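Local coordinates for transcriptional activator HlyU (Vibrio cholerae, PDB 4OOI), which binds DNA as a transcription factor that raises expression of the hemolysin gene hlyA and may promote other virulence determinants, at residues V26-A31 / D75-T80; L38-M43 / Q67-L72. One frame throughout, in Å; residues are numbered along the deposited sequence.

Contact 1: V26-A31 / D75-T80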
ATOM      1  N   VAL B  26       0.239  -6.432  -3.886  1.00 72.62           N
ATOM      2  CA  VAL B  26      -0.421  -5.409  -4.690  1.00 63.92           C
ATOM      3  C   VAL B  26      -1.938  -5.475  -4.528  1.00 45.99           C
ATOM      4  O   VAL B  26      -2.612  -4.453  -4.591  1.00 58.64           O
ATOM      5  CB  VAL B  26       0.007  -5.489  -6.179  1.00 59.57           C
ATOM      6  CG1 VAL B  26      -0.986  -4.784  -7.089  1.00 44.47           C
ATOM      7  CG2 VAL B  26       1.386  -4.887  -6.346  1.00 66.25           C
ATOM      8  N   VAL B  27      -2.475  -6.670  -4.300  1.00 54.20           N
ATOM      9  CA  VAL B  27      -3.892  -6.779  -3.962  1.00 48.98           C
ATOM     10  C   VAL B  27      -4.171  -5.996  -2.677  1.00 53.07           C
ATOM     11  O   VAL B  27      -5.098  -5.173  -2.617  1.00 51.78           O
ATOM     12  CB  VAL B  27      -4.338  -8.245  -3.792  1.00 52.09           C
ATOM     13  CG1 VAL B  27      -5.740  -8.312  -3.208  1.00 53.50           C
ATOM     14  CG2 VAL B  27      -4.277  -8.974  -5.124  1.00 45.77           C
ATOM     15  N   LEU B  28      -3.343  -6.235  -1.661  1.00 54.02           N
ATOM     16  CA  LEU B  28      -3.470  -5.501  -0.403  1.00 53.02           C
ATOM     17  C   LEU B  28      -3.335  -3.993  -0.601  1.00 50.67           C
ATOM     18  O   LEU B  28      -4.154  -3.223  -0.103  1.00 77.22           O
ATOM     19  CB  LEU B  28      -2.442  -5.977   0.627  1.00 67.25           C
ATOM     20  CG  LEU B  28      -2.636  -7.351   1.271  1.00 90.52           C
ATOM     21  CD1 LEU B  28      -2.093  -7.336   2.691  1.00105.22           C
ATOM     22  CD2 LEU B  28      -4.095  -7.778   1.256  1.00 85.81           C
ATOM     23  N   LEU B  29      -2.302  -3.581  -1.330  1.00 57.60           N
ATOM     24  CA  LEU B  29      -2.036  -2.161  -1.557  1.00 55.10           C
ATOM     25  C   LEU B  29      -3.168  -1.465  -2.310  1.00 52.25           C
ATOM     26  O   LEU B  29      -3.555  -0.348  -1.967  1.00 54.96           O
ATOM     27  CB  LEU B  29      -0.710  -1.976  -2.298  1.00 53.05           C
ATOM     28  CG  LEU B  29       0.541  -2.284  -1.476  1.00 55.28           C
ATOM     29  CD1 LEU B  29       1.774  -2.325  -2.360  1.00 71.71           C
ATOM     30  CD2 LEU B  29       0.708  -1.257  -0.369  1.00 54.21           C
ATOM     31  N   LYS B  30      -3.690  -2.130  -3.335  1.00 56.72           N
ATOM     32  CA  LYS B  30      -4.830  -1.629  -4.093  1.00 49.26           C
ATOM     33  C   LYS B  30      -6.023  -1.465  -3.169  1.00 61.99           C
ATOM     34  O   LYS B  30      -6.746  -0.470  -3.245  1.00 56.87           O
ATOM     35  CB  LYS B  30      -5.192  -2.591  -5.227  1.00 48.16           C
ATOM     36  CG  LYS B  30      -4.315  -2.482  -6.464  1.00 36.91           C
ATOM     37  CD  LYS B  30      -4.605  -3.621  -7.431  1.00 69.09           C
ATOM     38  CE  LYS B  30      -3.944  -3.397  -8.782  1.00 62.63           C
ATOM     39  NZ  LYS B  30      -4.590  -2.287  -9.534  1.00 67.11           N
ATOM     40  N   ALA B  31      -6.226  -2.447  -2.295  1.00 64.31           N
ATOM     41  CA  ALA B  31      -7.315  -2.370  -1.329  1.00 49.45           C
ATOM     42  C   ALA B  31      -7.120  -1.214  -0.347  1.00 52.30           C
ATOM     43  O   ALA B  31      -8.089  -0.624   0.132  1.00 50.49           O
ATOM     44  CB  ALA B  31      -7.458  -3.684  -0.589  1.00 57.85           C
ATOM     45  N   ASP B  75     -11.241  -8.943  -0.840  1.00 52.69           N
ATOM     46  CA  ASP B  75      -9.793  -9.112  -0.878  1.00 58.79           C
ATOM     47  C   ASP B  75      -9.224  -9.596   0.457  1.00 60.72           C
ATOM     48  O   ASP B  75      -8.007  -9.670   0.632  1.00 68.87           O
ATOM     49  CB  ASP B  75      -9.112  -7.819  -1.325  1.00 42.27           C
ATOM     50  CG  ASP B  75      -9.533  -7.394  -2.720  1.00 54.62           C
ATOM     51  OD1 ASP B  75     -10.057  -8.246  -3.467  1.00 41.89           O
ATOM     52  OD2 ASP B  75      -9.336  -6.212  -3.068  1.00 60.23           O
ATOM     53  N   GLY B  76     -10.111  -9.923   1.389  1.00 54.71           N
ATOM     54  CA  GLY B  76      -9.718 -10.534   2.648  1.00 54.38           C
ATOM     55  C   GLY B  76      -8.878  -9.669   3.568  1.00 45.15           C
ATOM     56  O   GLY B  76      -7.960 -10.165   4.221  1.00 75.41           O
ATOM     57  N   LEU B  77      -9.185  -8.378   3.626  1.00 53.08           N
ATOM     58  CA  LEU B  77      -8.498  -7.483   4.551  1.00 54.73           C
ATOM     59  C   LEU B  77      -9.309  -7.319   5.824  1.00 60.37           C
ATOM     60  O   LEU B  77      -8.860  -6.689   6.782  1.00 58.49           O
ATOM     61  CB  LEU B  77      -8.254  -6.112   3.919  1.00 55.11           C
ATOM     62  CG  LEU B  77      -7.089  -5.995   2.936  1.00 51.08           C
ATOM     63  CD1 LEU B  77      -7.476  -6.542   1.576  1.00 52.27           C
ATOM     64  CD2 LEU B  77      -6.618  -4.555   2.832  1.00 37.20           C
ATOM     65  N   VAL B  78     -10.508  -7.893   5.826  1.00 67.69           N
ATOM     66  CA  VAL B  78     -11.435  -7.716   6.934  1.00 57.38           C
ATOM     67  C   VAL B  78     -12.246  -8.978   7.232  1.00 76.73           C
ATOM     68  O   VAL B  78     -12.829  -9.581   6.330  1.00 75.47           O
ATOM     69  CB  VAL B  78     -12.404  -6.542   6.663  1.00 58.16           C
ATOM     70  CG1 VAL B  78     -13.625  -6.641   7.550  1.00 82.77           C
ATOM     71  CG2 VAL B  78     -11.703  -5.203   6.862  1.00 44.15           C
ATOM     72  N   ASN B  79     -12.271  -9.375   8.502  1.00 80.87           N
ATOM     73  CA  ASN B  79     -13.150 -10.444   8.960  1.00 69.18           C
ATOM     74  C   ASN B  79     -14.473  -9.869   9.447  1.00 57.86           C
ATOM     75  O   ASN B  79     -14.512  -8.775  10.006  1.00 66.10           O
ATOM     76  CB  ASN B  79     -12.488 -11.249  10.078  1.00 74.79           C
ATOM     77  CG  ASN B  79     -11.331 -12.091   9.586  1.00 79.69           C
ATOM     78  OD1 ASN B  79     -11.311 -12.527   8.436  1.00 83.83           O
ATOM     79  ND2 ASN B  79     -10.359 -12.330  10.459  1.00 77.38           N
ATOM     80  N   THR B  80     -15.561 -10.604   9.233  1.00 66.78           N
ATOM     81  CA  THR B  80     -16.882 -10.127   9.625  1.00 64.20           C
ATOM     82  C   THR B  80     -17.655 -11.164  10.427  1.00 74.13           C
ATOM     83  O   THR B  80     -17.675 -12.344  10.076  1.00 77.12           O
ATOM     84  CB  THR B  80     -17.729  -9.740   8.400  1.00 68.32           C
ATOM     85  OG1 THR B  80     -17.916 -10.888   7.564  1.00 81.76           O
ATOM     86  CG2 THR B  80     -17.043  -8.652   7.605  1.00 84.49           C
TER

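Contact 2: L38-M43 / Q67-L72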
ATOM      1  N   LEU B  38      -8.859   3.227   3.765  1.00 66.64           N
ATOM      2  CA  LEU B  38      -7.741   3.363   4.691  1.00 54.28           C
ATOM      3  C   LEU B  38      -8.218   3.831   6.060  1.00 64.22           C
ATOM      4  O   LEU B  38      -7.690   3.404   7.086  1.00 77.91           O
ATOM      5  CB  LEU B  38      -6.703   4.338   4.140  1.00 62.73           C
ATOM      6  CG  LEU B  38      -5.443   4.518   4.985  1.00 47.39           C
ATOM      7  CD1 LEU B  38      -4.713   3.194   5.142  1.00 40.12           C
ATOM      8  CD2 LEU B  38      -4.540   5.560   4.359  1.00 47.38           C
ATOM      9  N   GLN B  39      -9.212   4.713   6.069  1.00 68.22           N
ATOM     10  CA  GLN B  39      -9.799   5.186   7.318  1.00 54.83           C
ATOM     11  C   GLN B  39     -10.478   4.032   8.047  1.00 67.86           C
ATOM     12  O   GLN B  39     -10.312   3.862   9.259  1.00 79.80           O
ATOM     13  CB  GLN B  39     -10.804   6.307   7.046  1.00 67.06           C
ATOM     14  CG  GLN B  39     -10.177   7.597   6.543  1.00 60.92           C
ATOM     15  CD  GLN B  39     -11.207   8.585   6.030  1.00 54.78           C
ATOM     16  OE1 GLN B  39     -12.390   8.269   5.930  1.00 67.21           O
ATOM     17  NE2 GLN B  39     -10.758   9.793   5.703  1.00 57.81           N
ATOM     18  N   ILE B  40     -11.234   3.240   7.293  1.00 66.32           N
ATOM     19  CA  ILE B  40     -11.897   2.059   7.831  1.00 53.19           C
ATOM     20  C   ILE B  40     -10.889   1.099   8.453  1.00 56.10           C
ATOM     21  O   ILE B  40     -11.046   0.679   9.599  1.00 72.74           O
ATOM     22  CB  ILE B  40     -12.681   1.313   6.738  1.00 51.04           C
ATOM     23  CG1 ILE B  40     -13.791   2.205   6.177  1.00 50.42           C
ATOM     24  CG2 ILE B  40     -13.268   0.024   7.289  1.00 55.72           C
ATOM     25  CD1 ILE B  40     -14.477   1.626   4.961  1.00 51.28           C
ATOM     26  N   LEU B  41      -9.850   0.767   7.693  1.00 61.27           N
ATOM     27  CA  LEU B  41      -8.822  -0.160   8.158  1.00 60.69           C
ATOM     28  C   LEU B  41      -8.071   0.378   9.376  1.00 64.38           C
ATOM     29  O   LEU B  41      -7.692  -0.384  10.265  1.00 62.79           O
ATOM     30  CB  LEU B  41      -7.841  -0.479   7.028  1.00 54.36           C
ATOM     31  CG  LEU B  41      -8.409  -1.186   5.794  1.00 51.35           C
ATOM     32  CD1 LEU B  41      -7.367  -1.252   4.692  1.00 39.95           C
ATOM     33  CD2 LEU B  41      -8.907  -2.578   6.145  1.00 52.00           C
ATOM     34  N   CYS B  42      -7.859   1.690   9.409  1.00 68.33           N
ATOM     35  CA  CYS B  42      -7.180   2.327  10.535  1.00 64.72           C
ATOM     36  C   CYS B  42      -8.031   2.279  11.798  1.00 75.37           C
ATOM     37  O   CYS B  42      -7.512   2.081  12.897  1.00 80.68           O
ATOM     38  CB  CYS B  42      -6.814   3.778  10.206  1.00 60.82           C
ATOM     39  SG  CYS B  42      -5.264   3.983   9.294  1.00 79.47           S
ATOM     40  N   MET B  43      -9.339   2.459  11.640  1.00 76.49           N
ATOM     41  CA  MET B  43     -10.246   2.425  12.782  1.00 62.01           C
ATOM     42  C   MET B  43     -10.466   1.004  13.296  1.00 65.52           C
ATOM     43  O   MET B  43     -10.811   0.805  14.460  1.00 77.38           O
ATOM     44  CB  MET B  43     -11.586   3.071  12.430  1.00 65.25           C
ATOM     45  CG  MET B  43     -11.508   4.566  12.179  1.00 63.50           C
ATOM     46  SD  MET B  43     -13.124   5.273  11.815  1.00 92.67           S
ATOM     47  CE  MET B  43     -13.645   4.217  10.467  1.00 76.55           C
ATOM     48  N   GLN B  67     -20.008  -0.591   0.121  1.00 61.39           N
ATOM     49  CA  GLN B  67     -19.174  -0.883  -1.042  1.00 65.90           C
ATOM     50  C   GLN B  67     -17.705  -1.015  -0.651  1.00 64.15           C
ATOM     51  O   GLN B  67     -17.022  -1.960  -1.066  1.00 57.50           O
ATOM     52  CB  GLN B  67     -19.339   0.189  -2.123  1.00 54.40           C
ATOM     53  CG  GLN B  67     -20.730   0.246  -2.735  1.00 62.64           C
ATOM     54  CD  GLN B  67     -20.755   1.001  -4.050  1.00 90.82           C
ATOM     55  OE1 GLN B  67     -20.001   0.689  -4.973  1.00 88.61           O
ATOM     56  NE2 GLN B  67     -21.622   2.004  -4.141  1.00107.05           N
ATOM     57  N   HIS B  68     -17.223  -0.067   0.148  1.00 48.82           N
ATOM     58  CA  HIS B  68     -15.847  -0.129   0.634  1.00 50.56           C
ATOM     59  C   HIS B  68     -15.601  -1.404   1.441  1.00 41.01           C
ATOM     60  O   HIS B  68     -14.584  -2.083   1.266  1.00 62.20           O
ATOM     61  CB  HIS B  68     -15.512   1.107   1.471  1.00 58.24           C
ATOM     62  CG  HIS B  68     -15.398   2.367   0.671  1.00 52.84           C
ATOM     63  ND1 HIS B  68     -14.589   2.470  -0.442  1.00 59.63           N
ATOM     64  CD2 HIS B  68     -15.982   3.578   0.823  1.00 59.23           C
ATOM     65  CE1 HIS B  68     -14.683   3.690  -0.940  1.00 53.50           C
ATOM     66  NE2 HIS B  68     -15.522   4.383  -0.190  1.00 51.02           N
ATOM     67  N   LEU B  69     -16.547  -1.729   2.317  1.00 51.56           N
ATOM     68  CA  LEU B  69     -16.472  -2.934   3.134  1.00 59.05           C
ATOM     69  C   LEU B  69     -16.579  -4.188   2.275  1.00 63.16           C
ATOM     70  O   LEU B  69     -16.044  -5.234   2.630  1.00 63.23           O
ATOM     71  CB  LEU B  69     -17.574  -2.938   4.195  1.00 55.62           C
ATOM     72  CG  LEU B  69     -17.506  -1.865   5.287  1.00 49.94           C
ATOM     73  CD1 LEU B  69     -18.754  -1.913   6.157  1.00 57.67           C
ATOM     74  CD2 LEU B  69     -16.249  -2.013   6.129  1.00 62.75           C
ATOM     75  N   ALA B  70     -17.278  -4.079   1.149  1.00 58.19           N
ATOM     76  CA  ALA B  70     -17.382  -5.193   0.215  1.00 52.47           C
ATOM     77  C   ALA B  70     -16.027  -5.441  -0.430  1.00 59.95           C
ATOM     78  O   ALA B  70     -15.614  -6.590  -0.607  1.00 69.73           O
ATOM     79  CB  ALA B  70     -18.434  -4.910  -0.845  1.00 58.79           C
ATOM     80  N   TRP B  71     -15.338  -4.357  -0.781  1.00 56.18           N
ATOM     81  CA  TRP B  71     -13.983  -4.460  -1.310  1.00 53.95           C
ATOM     82  C   TRP B  71     -13.073  -5.109  -0.273  1.00 65.35           C
ATOM     83  O   TRP B  71     -12.336  -6.047  -0.580  1.00 56.19           O
ATOM     84  CB  TRP B  71     -13.439  -3.080  -1.689  1.00 55.70           C
ATOM     85  CG  TRP B  71     -12.128  -3.114  -2.437  1.00 63.96           C
ATOM     86  CD1 TRP B  71     -10.955  -3.678  -2.017  1.00 70.33           C
ATOM     87  CD2 TRP B  71     -11.856  -2.542  -3.723  1.00 72.65           C
ATOM     88  NE1 TRP B  71      -9.979  -3.506  -2.966  1.00 72.55           N
ATOM     89  CE2 TRP B  71     -10.505  -2.808  -4.022  1.00 71.55           C
ATOM     90  CE3 TRP B  71     -12.624  -1.835  -4.652  1.00 81.06           C
ATOM     91  CZ2 TRP B  71      -9.905  -2.393  -5.208  1.00 71.74           C
ATOM     92  CZ3 TRP B  71     -12.028  -1.423  -5.831  1.00 76.59           C
ATOM     93  CH2 TRP B  71     -10.682  -1.703  -6.098  1.00 75.59           C
ATOM     94  N   LEU B  72     -13.130  -4.605   0.957  1.00 62.21           N
ATOM     95  CA  LEU B  72     -12.265  -5.099   2.025  1.00 42.92           C
ATOM     96  C   LEU B  72     -12.554  -6.554   2.390  1.00 40.84           C
ATOM     97  O   LEU B  72     -11.666  -7.275   2.844  1.00 55.53           O
ATOM     98  CB  LEU B  72     -12.374  -4.202   3.260  1.00 48.57           C
ATOM     99  CG  LEU B  72     -11.911  -2.758   3.059  1.00 42.30           C
ATOM    100  CD1 LEU B  72     -12.131  -1.933   4.318  1.00 46.00           C
ATOM    101  CD2 LEU B  72     -10.449  -2.719   2.636  1.00 47.71           C
TER

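Contact 1: V26-A31 / D75-T80
Helical Val27 and the turn residue Asp75 bring their backbones together at a CA-CA distance of 7.1 Å, where helix 15-32 passes the turn that joins helix 62-74 to strand 78-83. The turn is a Schellman motif: Leu77 N bonds to Leu72 O and Gly76 N to Arg73 O, and glycine suits the C-prime place because the backbone there has positive phi (66°). This is the corner of the winged helix-turn-helix fold of the ArsR family at which helix 62-74 gives way to the wing hairpin.

The turn aims Leu77 at the helix, and its forked end straddles one methyl group. Both CD1 and CD2 of Leu77 close on Ala31 CB, each at 3.6 Å; a side chain as short as alanine lets the leucine sit near the helix backbone. CD1 also meets CD2 of Leu28 at 3.6 Å, the two leucines crossing at a slant. Both leucines also pack on Val96 of helix 94-107, so apolar side chains fit this buried place.

Asp75 forms the more open flank and makes no hydrogen bond to helix 26-31. With CG anti to its own carbonyl carbon (chi1 -61°), the carboxylate lies alongside helix 26-31 rather than reaching further into it. Val27 turns CG1 anti to the backbone N (chi1 170°), and this methyl lies 3.9 Å from both CB and CG of Asp75, resting along the CB-CG bond, while Asp75 OD2 stands 4.0 Å from Ala31 CB.

Contact 2: L38-M43 / Q67-L72
Ile40 and Leu41 of helix 35-43 pack against His68, Leu69 and Leu72 of helix 62-74, with the short axes 10.7 Å apart at closest approach and crossing at -68°. Such a steep crossing confines the meeting to neighbouring turns, and no hydrogen bond passes between the segments.

Apolar packing carries the contact. Ile40 is branched at CB, and its two arms serve different partners. The CG2 methyl, anti to the backbone N, reaches both leucines, 3.7 Å from Leu72 CD1 and 3.8 Å from Leu69 CD2. Leu72 in turn spans two residues: its CD1 touches Ile40 CG2 and also lies 3.8 Å from Leu41 CD2, while its CD2 meets that same Leu41 methyl at an equal 3.8 Å. Leu41 CD2 is thus set against the fork of Leu72. Forked and beta-branched chains suit such a buried seam, since each methyl can find its own neighbour.

The mixed part lies at the other arm of Ile40. Extended through CG1 (chi2 171°), CD1 ends 3.7 Å from His68 CB, the two side chains crossing at about a right angle. The isoleucine thereby packs on the aliphatic root of the histidine, a partly exposed residue whose side chain also touches Arg36 and Arg37.

Other helices border the seam: Leu41 touches Ile100 of helix 94-107, and Leu69 touches Leu54 of helix 51-57. Helix 62-74 follows helix 51-57 as the second helix of the predicted helix-turn-helix, the recognition helix in ArsR-type regulators. The packing of that helix on an earlier one, here 35-43, belongs to the tri-helical core of the winged helix-turn-helix domain.

How the contacts relate
Both contacts are largely buried and involve successive parts of one stretch of chain: contact 2 packs helix 62-74 on helix 35-43, whereas contact 1 sets the turn that follows helix 62-74 against helix 15-32. Along the chain contact 2 is nested within the loop closed by contact 1, and their centres lie about 9 Å apart. Among the places where the two meet, Leu77 CD2 packs on Leu41 CD1 at 3.9 Å. Contact 2 is chiefly isoleucine and leucine packing in the domain core, with histidine at one end; contact 1 sets leucine and alanine beside a partly exposed aspartate. Residues of both segment pairs also pack on the second subunit, including Leu29 on Leu29 of that chain.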